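Local coordinates for protein aminotransferase, class I and II (Erwinia tasmaniensis, PDB 5Z0Q) that belongs to the class I and II aminotransferase family and holds pyridoxal-5'-phosphate covalently on a lysine side chain, at residues Glu92-Leu97 / Ala249-Ile254; Met236-Ser241 / Ser283-Glu288. One frame throughout, in Å; residues are numbered along the deposited sequence.

Contact 1 of 2, residues Glu92-Leu97 / Ala249-Ile254; sequences EWLVFL and ASLAVI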
ATOM      1  N   GLU A  92      11.269 -18.626  -2.141  1.00 28.51           N
ATOM      2  CA  GLU A  92      11.863 -17.533  -1.378  1.00 29.52           C
ATOM      3  C   GLU A  92      12.310 -16.371  -2.256  1.00 34.07           C
ATOM      4  O   GLU A  92      12.714 -15.334  -1.717  1.00 36.03           O
ATOM      5  CB  GLU A  92      13.046 -18.040  -0.545  1.00 28.41           C
ATOM      6  CG  GLU A  92      14.253 -18.499  -1.348  1.00 26.41           C
ATOM      7  CD  GLU A  92      14.164 -19.954  -1.767  1.00 40.54           C
ATOM      8  OE1 GLU A  92      13.072 -20.548  -1.644  1.00 40.86           O
ATOM      9  OE2 GLU A  92      15.191 -20.506  -2.216  1.00 40.10           O
ATOM     10  N   TRP A  93      12.252 -16.511  -3.582  1.00 34.27           N
ATOM     11  CA  TRP A  93      12.574 -15.398  -4.467  1.00 33.69           C
ATOM     12  C   TRP A  93      11.489 -14.331  -4.472  1.00 27.71           C
ATOM     13  O   TRP A  93      11.759 -13.194  -4.872  1.00 28.80           O
ATOM     14  CB  TRP A  93      12.789 -15.894  -5.899  1.00 33.93           C
ATOM     15  CG  TRP A  93      13.960 -16.805  -6.080  1.00 35.53           C
ATOM     16  CD1 TRP A  93      14.878 -17.164  -5.137  1.00 37.94           C
ATOM     17  CD2 TRP A  93      14.339 -17.477  -7.287  1.00 36.41           C
ATOM     18  NE1 TRP A  93      15.807 -18.018  -5.683  1.00 40.91           N
ATOM     19  CE2 TRP A  93      15.498 -18.225  -7.002  1.00 36.43           C
ATOM     20  CE3 TRP A  93      13.811 -17.517  -8.581  1.00 34.81           C
ATOM     21  CZ2 TRP A  93      16.138 -19.005  -7.963  1.00 33.25           C
ATOM     22  CZ3 TRP A  93      14.448 -18.291  -9.534  1.00 31.14           C
ATOM     23  CH2 TRP A  93      15.598 -19.024  -9.220  1.00 34.47           C
ATOM     24  N   LEU A  94      10.277 -14.668  -4.041  1.00 30.69           N
ATOM     25  CA  LEU A  94       9.142 -13.770  -4.183  1.00 32.98           C
ATOM     26  C   LEU A  94       9.103 -12.742  -3.059  1.00 30.21           C
ATOM     27  O   LEU A  94       9.402 -13.048  -1.902  1.00 29.90           O
ATOM     28  CB  LEU A  94       7.836 -14.565  -4.206  1.00 27.48           C
ATOM     29  CG  LEU A  94       7.704 -15.596  -5.328  1.00 24.52           C
ATOM     30  CD1 LEU A  94       6.374 -16.321  -5.237  1.00 25.85           C
ATOM     31  CD2 LEU A  94       7.861 -14.933  -6.686  1.00 27.70           C
ATOM     32  N   VAL A  95       8.737 -11.513  -3.418  1.00 31.47           N
ATOM     33  CA  VAL A  95       8.485 -10.433  -2.467  1.00 32.94           C
ATOM     34  C   VAL A  95       7.218  -9.730  -2.938  1.00 29.53           C
ATOM     35  O   VAL A  95       7.209  -9.121  -4.014  1.00 29.09           O
ATOM     36  CB  VAL A  95       9.650  -9.437  -2.368  1.00 26.76           C
ATOM     37  CG1 VAL A  95       9.282  -8.284  -1.449  1.00 24.21           C
ATOM     38  CG2 VAL A  95      10.911 -10.127  -1.871  1.00 24.18           C
ATOM     39  N   PHE A  96       6.152  -9.815  -2.147  1.00 31.57           N
ATOM     40  CA  PHE A  96       4.872  -9.243  -2.542  1.00 25.86           C
ATOM     41  C   PHE A  96       4.818  -7.756  -2.213  1.00 25.31           C
ATOM     42  O   PHE A  96       5.290  -7.317  -1.161  1.00 26.29           O
ATOM     43  CB  PHE A  96       3.726  -9.982  -1.853  1.00 26.05           C
ATOM     44  CG  PHE A  96       3.632 -11.433  -2.231  1.00 31.32           C
ATOM     45  CD1 PHE A  96       3.173 -11.807  -3.483  1.00 31.95           C
ATOM     46  CD2 PHE A  96       4.003 -12.421  -1.335  1.00 33.03           C
ATOM     47  CE1 PHE A  96       3.088 -13.142  -3.837  1.00 33.58           C
ATOM     48  CE2 PHE A  96       3.919 -13.758  -1.681  1.00 30.71           C
ATOM     49  CZ  PHE A  96       3.460 -14.118  -2.932  1.00 34.84           C
ATOM     50  N   LEU A  97       4.235  -6.983  -3.124  1.00 25.35           N
ATOM     51  CA  LEU A  97       4.213  -5.532  -3.040  1.00 25.61           C
ATOM     52  C   LEU A  97       2.818  -5.020  -3.362  1.00 31.58           C
ATOM     53  O   LEU A  97       2.059  -5.686  -4.078  1.00 29.48           O
ATOM     54  CB  LEU A  97       5.224  -4.903  -4.012  1.00 30.24           C
ATOM     55  CG  LEU A  97       6.697  -5.256  -3.801  1.00 24.48           C
ATOM     56  CD1 LEU A  97       7.488  -5.008  -5.076  1.00 28.34           C
ATOM     57  CD2 LEU A  97       7.274  -4.453  -2.646  1.00 20.95           C
ATOM     58  N   ALA A 249      -2.235  -5.848  -6.261  1.00 39.32           N
ATOM     59  CA  ALA A 249      -1.428  -6.945  -5.745  1.00 31.75           C
ATOM     60  C   ALA A 249      -0.377  -7.314  -6.786  1.00 31.37           C
ATOM     61  O   ALA A 249      -0.719  -7.695  -7.911  1.00 34.79           O
ATOM     62  CB  ALA A 249      -2.301  -8.150  -5.402  1.00 32.01           C
ATOM     63  N   SER A 250       0.896  -7.195  -6.413  1.00 30.94           N
ATOM     64  CA  SER A 250       2.005  -7.467  -7.317  1.00 31.20           C
ATOM     65  C   SER A 250       3.073  -8.248  -6.565  1.00 31.37           C
ATOM     66  O   SER A 250       2.968  -8.485  -5.357  1.00 27.22           O
ATOM     67  CB  SER A 250       2.583  -6.168  -7.892  1.00 33.47           C
ATOM     68  OG  SER A 250       3.232  -5.417  -6.882  1.00 35.03           O
ATOM     69  N   LEU A 251       4.117  -8.649  -7.288  1.00 24.32           N
ATOM     70  CA  LEU A 251       5.217  -9.382  -6.682  1.00 32.32           C
ATOM     71  C   LEU A 251       6.498  -9.102  -7.452  1.00 28.04           C
ATOM     72  O   LEU A 251       6.475  -8.848  -8.659  1.00 25.85           O
ATOM     73  CB  LEU A 251       4.934 -10.892  -6.632  1.00 38.47           C
ATOM     74  CG  LEU A 251       4.534 -11.643  -7.908  1.00 38.94           C
ATOM     75  CD1 LEU A 251       5.748 -12.079  -8.725  1.00 29.80           C
ATOM     76  CD2 LEU A 251       3.664 -12.842  -7.562  1.00 36.12           C
ATOM     77  N   ALA A 252       7.616  -9.149  -6.734  1.00 28.53           N
ATOM     78  CA  ALA A 252       8.942  -9.012  -7.316  1.00 23.10           C
ATOM     79  C   ALA A 252       9.699 -10.320  -7.144  1.00 31.05           C
ATOM     80  O   ALA A 252       9.639 -10.946  -6.081  1.00 29.57           O
ATOM     81  CB  ALA A 252       9.718  -7.864  -6.667  1.00 24.57           C
ATOM     82  N   VAL A 253      10.406 -10.732  -8.190  1.00 32.17           N
ATOM     83  CA  VAL A 253      11.159 -11.982  -8.196  1.00 31.18           C
ATOM     84  C   VAL A 253      12.639 -11.629  -8.189  1.00 31.12           C
ATOM     85  O   VAL A 253      13.185 -11.179  -9.204  1.00 35.18           O
ATOM     86  CB  VAL A 253      10.802 -12.860  -9.401  1.00 33.19           C
ATOM     87  CG1 VAL A 253      11.491 -14.212  -9.290  1.00 30.93           C
ATOM     88  CG2 VAL A 253       9.293 -13.026  -9.505  1.00 27.97           C
ATOM     89  N   ILE A 254      13.288 -11.830  -7.049  1.00 35.21           N
ATOM     90  CA  ILE A 254      14.699 -11.522  -6.868  1.00 30.18           C
ATOM     91  C   ILE A 254      15.423 -12.815  -6.512  1.00 34.90           C
ATOM     92  O   ILE A 254      15.448 -13.225  -5.350  1.00 32.66           O
ATOM     93  CB  ILE A 254      14.907 -10.453  -5.781  1.00 32.27           C
ATOM     94  CG1 ILE A 254      13.808  -9.392  -5.860  1.00 31.31           C
ATOM     95  CG2 ILE A 254      16.275  -9.808  -5.928  1.00 28.80           C
ATOM     96  CD1 ILE A 254      13.807  -8.425  -4.700  1.00 22.41           C
TER
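Leu94-Leu97 and Ser250-Val253 run antiparallel as adjacent strands, their axes inclined by 150° between N-to-C directions. Val95 and Ala252 form a hydrogen-bonded pair: Val95 N donates to Ala252 O at 2.9 Å, and Ala252 N returns a bond to Val95 O at 2.8 Å. Leu97 and Ser250 likewise exchange two backbone bonds. Just beyond the strand ends Ile254 N reaches Trp93 O at 3.0 Å in a nearly straight bond (172°).

Leu94, Phe96, Leu251 and Val253 share one face of the sheet. Leu94 CD2 meets Val253 CG2, its partner across the pair, at 3.7 Å and, diagonally, Leu251 CD1 at 4.1 Å. Leu251 CG stands between its own backbone N and carbonyl carbon (chi1 53°), and the side chain lies beside that of Phe96, pointing the same way; Leu251 CB touches Phe96 CD1 at 3.7 Å while Leu251 CD2 meets Phe96 CE1. Ser250 O lies at the edge of the Phe96 ring, in its plane. On the other face Leu97 CD1 packs on Ala252 CB at 4.0 Å, and Ser250 OG, 3.5 Å from Leu97 CB, is hydrogen-bonded to Gly99 O, a residue of the pyridoxal-5'-phosphate pocket.

Helix 71-83 packs on the Leu94-Phe96-Leu251 face through Leu73, Ala74 and Ala77, whereas helix 257-267 meets Val95 with Asn264 and Arg267. Strand 250-253 is antiparallel to both its neighbours, 94-97 and 232-236, as in the large-domain sheet of fold-type I pyridoxal-phosphate proteins, and strand 94-97 is the outermost on this side within the chain.

Contact 2 of 2, residues Met236-Ser241 / Ser283-Glu288; sequences MSPSKS and SAAWRE. With PLP (pyridoxal-5'-phosphate), chain M.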
ATOM      1  N   MET A 236       6.045  -8.478 -11.715  1.00 23.32           N
ATOM      2  CA  MET A 236       4.883  -9.054 -12.377  1.00 25.67           C
ATOM      3  C   MET A 236       3.656  -8.885 -11.493  1.00 28.42           C
ATOM      4  O   MET A 236       3.756  -8.752 -10.271  1.00 29.31           O
ATOM      5  CB  MET A 236       5.100 -10.535 -12.709  1.00 34.46           C
ATOM      6  CG  MET A 236       6.162 -10.781 -13.766  1.00 41.03           C
ATOM      7  SD  MET A 236       6.481 -12.532 -14.026  1.00 63.66           S
ATOM      8  CE  MET A 236       6.923 -13.038 -12.366  1.00 44.03           C
ATOM      9  N   SER A 237       2.484  -8.902 -12.135  1.00 31.39           N
ATOM     10  CA  SER A 237       1.210  -8.691 -11.458  1.00 33.08           C
ATOM     11  C   SER A 237       0.047  -8.997 -12.393  1.00 28.81           C
ATOM     12  O   SER A 237       0.175  -8.842 -13.614  1.00 35.25           O
ATOM     13  CB  SER A 237       1.109  -7.253 -10.946  1.00 31.09           C
ATOM     14  OG  SER A 237      -0.207  -6.947 -10.525  1.00 27.79           O
ATOM     15  N   PRO A 238      -1.094  -9.445 -11.868  1.00 31.84           N
ATOM     16  CA  PRO A 238      -2.276  -9.623 -12.721  1.00 32.03           C
ATOM     17  C   PRO A 238      -3.146  -8.377 -12.772  1.00 27.73           C
ATOM     18  O   PRO A 238      -4.318  -8.450 -13.159  1.00 26.88           O
ATOM     19  CB  PRO A 238      -3.008 -10.788 -12.047  1.00 19.02           C
ATOM     20  CG  PRO A 238      -2.698 -10.598 -10.598  1.00 21.81           C
ATOM     21  CD  PRO A 238      -1.295 -10.022 -10.527  1.00 30.06           C
ATOM     22  N   SER A 239      -2.582  -7.230 -12.383  1.00 23.55           N
ATOM     23  CA  SER A 239      -3.373  -6.007 -12.273  1.00 23.81           C
ATOM     24  C   SER A 239      -3.938  -5.585 -13.624  1.00 26.30           C
ATOM     25  O   SER A 239      -5.133  -5.292 -13.746  1.00 24.25           O
ATOM     26  CB  SER A 239      -2.524  -4.887 -11.669  1.00 29.93           C
ATOM     27  OG  SER A 239      -2.213  -5.155 -10.313  1.00 41.18           O
ATOM     28  N   LYS A 240      -3.094  -5.548 -14.653  1.00 29.28           N
ATOM     29  CA  LYS A 240      -3.545  -5.135 -15.974  1.00 23.86           C
ATOM     30  C   LYS A 240      -4.111  -6.287 -16.790  1.00 24.27           C
ATOM     31  O   LYS A 240      -4.953  -6.059 -17.665  1.00 27.70           O
ATOM     32  CB  LYS A 240      -2.395  -4.483 -16.742  1.00 29.71           C
ATOM     33  CG  LYS A 240      -1.833  -3.259 -16.056  1.00 33.06           C
ATOM     34  CD  LYS A 240      -0.892  -2.505 -16.969  1.00 36.02           C
ATOM     35  CE  LYS A 240      -1.243  -1.032 -16.997  1.00 36.70           C
ATOM     36  NZ  LYS A 240      -1.251  -0.437 -15.634  1.00 39.17           N
ATOM     37  N   SER A 241      -3.665  -7.516 -16.526  1.00 27.58           N
ATOM     38  CA  SER A 241      -4.192  -8.660 -17.260  1.00 23.11           C
ATOM     39  C   SER A 241      -5.669  -8.869 -16.963  1.00 26.25           C
ATOM     40  O   SER A 241      -6.439  -9.255 -17.850  1.00 33.57           O
ATOM     41  CB  SER A 241      -3.392  -9.915 -16.907  1.00 23.73           C
ATOM     42  OG  SER A 241      -2.000  -9.649 -16.923  1.00 40.72           O
ATOM     43  N   SER A 283      -5.028 -14.093  -6.542  1.00 25.77           N
ATOM     44  CA  SER A 283      -4.981 -15.551  -6.602  1.00 23.46           C
ATOM     45  C   SER A 283      -6.013 -16.090  -7.583  1.00 31.01           C
ATOM     46  O   SER A 283      -5.681 -16.875  -8.477  1.00 32.50           O
ATOM     47  CB  SER A 283      -5.198 -16.144  -5.209  1.00 26.80           C
ATOM     48  OG  SER A 283      -4.067 -15.938  -4.381  1.00 38.41           O
ATOM     49  N   ALA A 284      -7.272 -15.666  -7.436  1.00 28.58           N
ATOM     50  CA  ALA A 284      -8.323 -16.143  -8.329  1.00 29.27           C
ATOM     51  C   ALA A 284      -8.073 -15.721  -9.771  1.00 30.52           C
ATOM     52  O   ALA A 284      -8.497 -16.417 -10.702  1.00 32.34           O
ATOM     53  CB  ALA A 284      -9.685 -15.634  -7.857  1.00 21.06           C
ATOM     54  N   ALA A 285      -7.392 -14.592  -9.977  1.00 26.38           N
ATOM     55  CA  ALA A 285      -7.090 -14.146 -11.332  1.00 28.71           C
ATOM     56  C   ALA A 285      -6.175 -15.135 -12.042  1.00 25.89           C
ATOM     57  O   ALA A 285      -6.458 -15.568 -13.165  1.00 28.58           O
ATOM     58  CB  ALA A 285      -6.457 -12.755 -11.297  1.00 24.80           C
ATOM     59  N   TRP A 286      -5.074 -15.513 -11.395  1.00 28.38           N
ATOM     60  CA  TRP A 286      -4.109 -16.420 -12.002  1.00 29.50           C
ATOM     61  C   TRP A 286      -4.451 -17.890 -11.806  1.00 29.93           C
ATOM     62  O   TRP A 286      -3.883 -18.736 -12.506  1.00 35.05           O
ATOM     63  CB  TRP A 286      -2.707 -16.146 -11.444  1.00 28.14           C
ATOM     64  CG  TRP A 286      -1.988 -15.042 -12.155  1.00 27.15           C
ATOM     65  CD1 TRP A 286      -2.325 -14.485 -13.354  1.00 29.80           C
ATOM     66  CD2 TRP A 286      -0.810 -14.357 -11.710  1.00 33.41           C
ATOM     67  NE1 TRP A 286      -1.429 -13.497 -13.686  1.00 30.83           N
ATOM     68  CE2 TRP A 286      -0.489 -13.398 -12.692  1.00 28.40           C
ATOM     69  CE3 TRP A 286       0.004 -14.462 -10.578  1.00 31.36           C
ATOM     70  CZ2 TRP A 286       0.611 -12.550 -12.576  1.00 23.40           C
ATOM     71  CZ3 TRP A 286       1.096 -13.619 -10.466  1.00 27.74           C
ATOM     72  CH2 TRP A 286       1.389 -12.676 -11.459  1.00 26.83           C
ATOM     73  N   ARG A 287      -5.357 -18.219 -10.885  1.00 33.06           N
ATOM     74  CA  ARG A 287      -5.695 -19.620 -10.654  1.00 36.67           C
ATOM     75  C   ARG A 287      -6.776 -20.122 -11.602  1.00 30.23           C
ATOM     76  O   ARG A 287      -6.654 -21.225 -12.147  1.00 27.75           O
ATOM     77  CB  ARG A 287      -6.142 -19.836  -9.204  1.00 33.05           C
ATOM     78  CG  ARG A 287      -6.022 -21.280  -8.740  1.00 39.43           C
ATOM     79  CD  ARG A 287      -6.841 -21.566  -7.486  1.00 47.39           C
ATOM     80  NE  ARG A 287      -6.434 -20.753  -6.342  1.00 54.21           N
ATOM     81  CZ  ARG A 287      -7.165 -19.768  -5.830  1.00 55.06           C
ATOM     82  NH1 ARG A 287      -8.347 -19.472  -6.356  1.00 48.90           N
ATOM     83  NH2 ARG A 287      -6.719 -19.082  -4.786  1.00 52.10           N
ATOM     84  N   GLU A 288      -7.837 -19.338 -11.814  1.00 27.54           N
ATOM     85  CA  GLU A 288      -8.957 -19.801 -12.625  1.00 34.25           C
ATOM     86  C   GLU A 288      -9.489 -18.742 -13.585  1.00 29.47           C
ATOM     87  O   GLU A 288     -10.576 -18.932 -14.145  1.00 30.33           O
ATOM     88  CB  GLU A 288     -10.094 -20.296 -11.721  1.00 45.37           C
ATOM     89  CG  GLU A 288      -9.755 -21.559 -10.942  1.00 49.46           C
ATOM     90  CD  GLU A 288     -10.701 -21.806  -9.786  1.00 62.76           C
ATOM     91  OE1 GLU A 288     -10.595 -22.876  -9.149  1.00 65.65           O
ATOM     92  OE2 GLU A 288     -11.546 -20.927  -9.511  1.00 59.18           O
TER
HETATM   93  N1  PLP M 401       4.128  -0.919 -15.063  1.00 34.00           N
HETATM   94  C2  PLP M 401       3.744  -0.544 -16.336  1.00 34.69           C
HETATM   95  C2A PLP M 401       4.742  -0.561 -17.457  1.00 34.89           C
HETATM   96  C3  PLP M 401       2.433  -0.155 -16.581  1.00 36.53           C
HETATM   97  O3  PLP M 401       2.052   0.216 -17.844  1.00 36.52           O
HETATM   98  C4  PLP M 401       1.507  -0.142 -15.543  1.00 42.98           C
HETATM   99  C4A PLP M 401       0.057   0.105 -15.833  1.00 41.52           C
HETATM  100  C5  PLP M 401       1.901  -0.517 -14.263  1.00 44.62           C
HETATM  101  C6  PLP M 401       3.215  -0.907 -14.029  1.00 39.34           C
HETATM  102  C5A PLP M 401       0.887  -0.500 -13.142  1.00 45.84           C
HETATM  103  O4P PLP M 401       1.521  -0.389 -11.887  1.00 42.80           O
HETATM  104  P   PLP M 401       0.637  -0.069 -10.580  1.00 47.94           P
HETATM  105  O1P PLP M 401      -0.259   1.116 -10.858  1.00 46.57           O
HETATM  106  O2P PLP M 401       1.542   0.247  -9.411  1.00 41.25           O
HETATM  107  O3P PLP M 401      -0.204  -1.282 -10.261  1.00 44.89           O
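Ser237 OG is gripped by three groups: Ser239 N donates to it at 3.0 Å, Ser239 OG donates to it at 2.7 Å, and it is itself hydrogen-bonded to Ala249 O. The backbone bond from two residues on makes an ST turn, which bends the chain just after strand 232-236 and just ahead of Lys240, in the pyridoxal-5'-phosphate pocket of this fold-type I protein.

Pro238, in the middle of that turn, packs against helix 276-288 by a CH-pi contact. Pro238 CB sits over one face of the Trp286 indole, 3.8 Å from the centroid of the five-membered ring and 23° off the normal, displaced toward the rim near NE1. The proline and indole side chains cross at about a right angle, and Pro238 CD lies 3.8 Å from Trp286 CZ2. Farther along the indole, Trp286 CZ2 also meets the carbonyl carbon of Ser237, at 3.6 Å. Ala285, one residue earlier on the helix, adds its methyl, with CB 4.0 Å from Pro238 CB.

No hydrogen bond joins the two segments directly, yet Asp209 OD2 links them by accepting from both Trp286 NE1 and Ser241 OG. Lys240 NZ is hydrogen-bonded to Tyr66 OH of the second subunit and covalently bonded, at 1.4 Å, to C4A of pyridoxal-5'-phosphate.

Overall arrangement
From the N terminus the segments come in the order 92-97, 236-241, 249-254, 283-288, so the two contacts cross. Contact 1 closes a long excursion through strands 117-122, 139-146, 166-172, 200-204 and 232-236, bringing 250-253 back beside 94-97 at the sheet margin. Contact 2 opens within that excursion, at the end of strand 232-236, and closes past contact 1 on helix 276-288. Their centres lie about 14 Å apart, and the segments 236-241 and 249-254 touch directly: Leu251 N is hydrogen-bonded to Met236 O, and Ser250 CB packs on Ser237 CB. Together they tie the sheet margin, the lysine-bearing loop and helix 276-288.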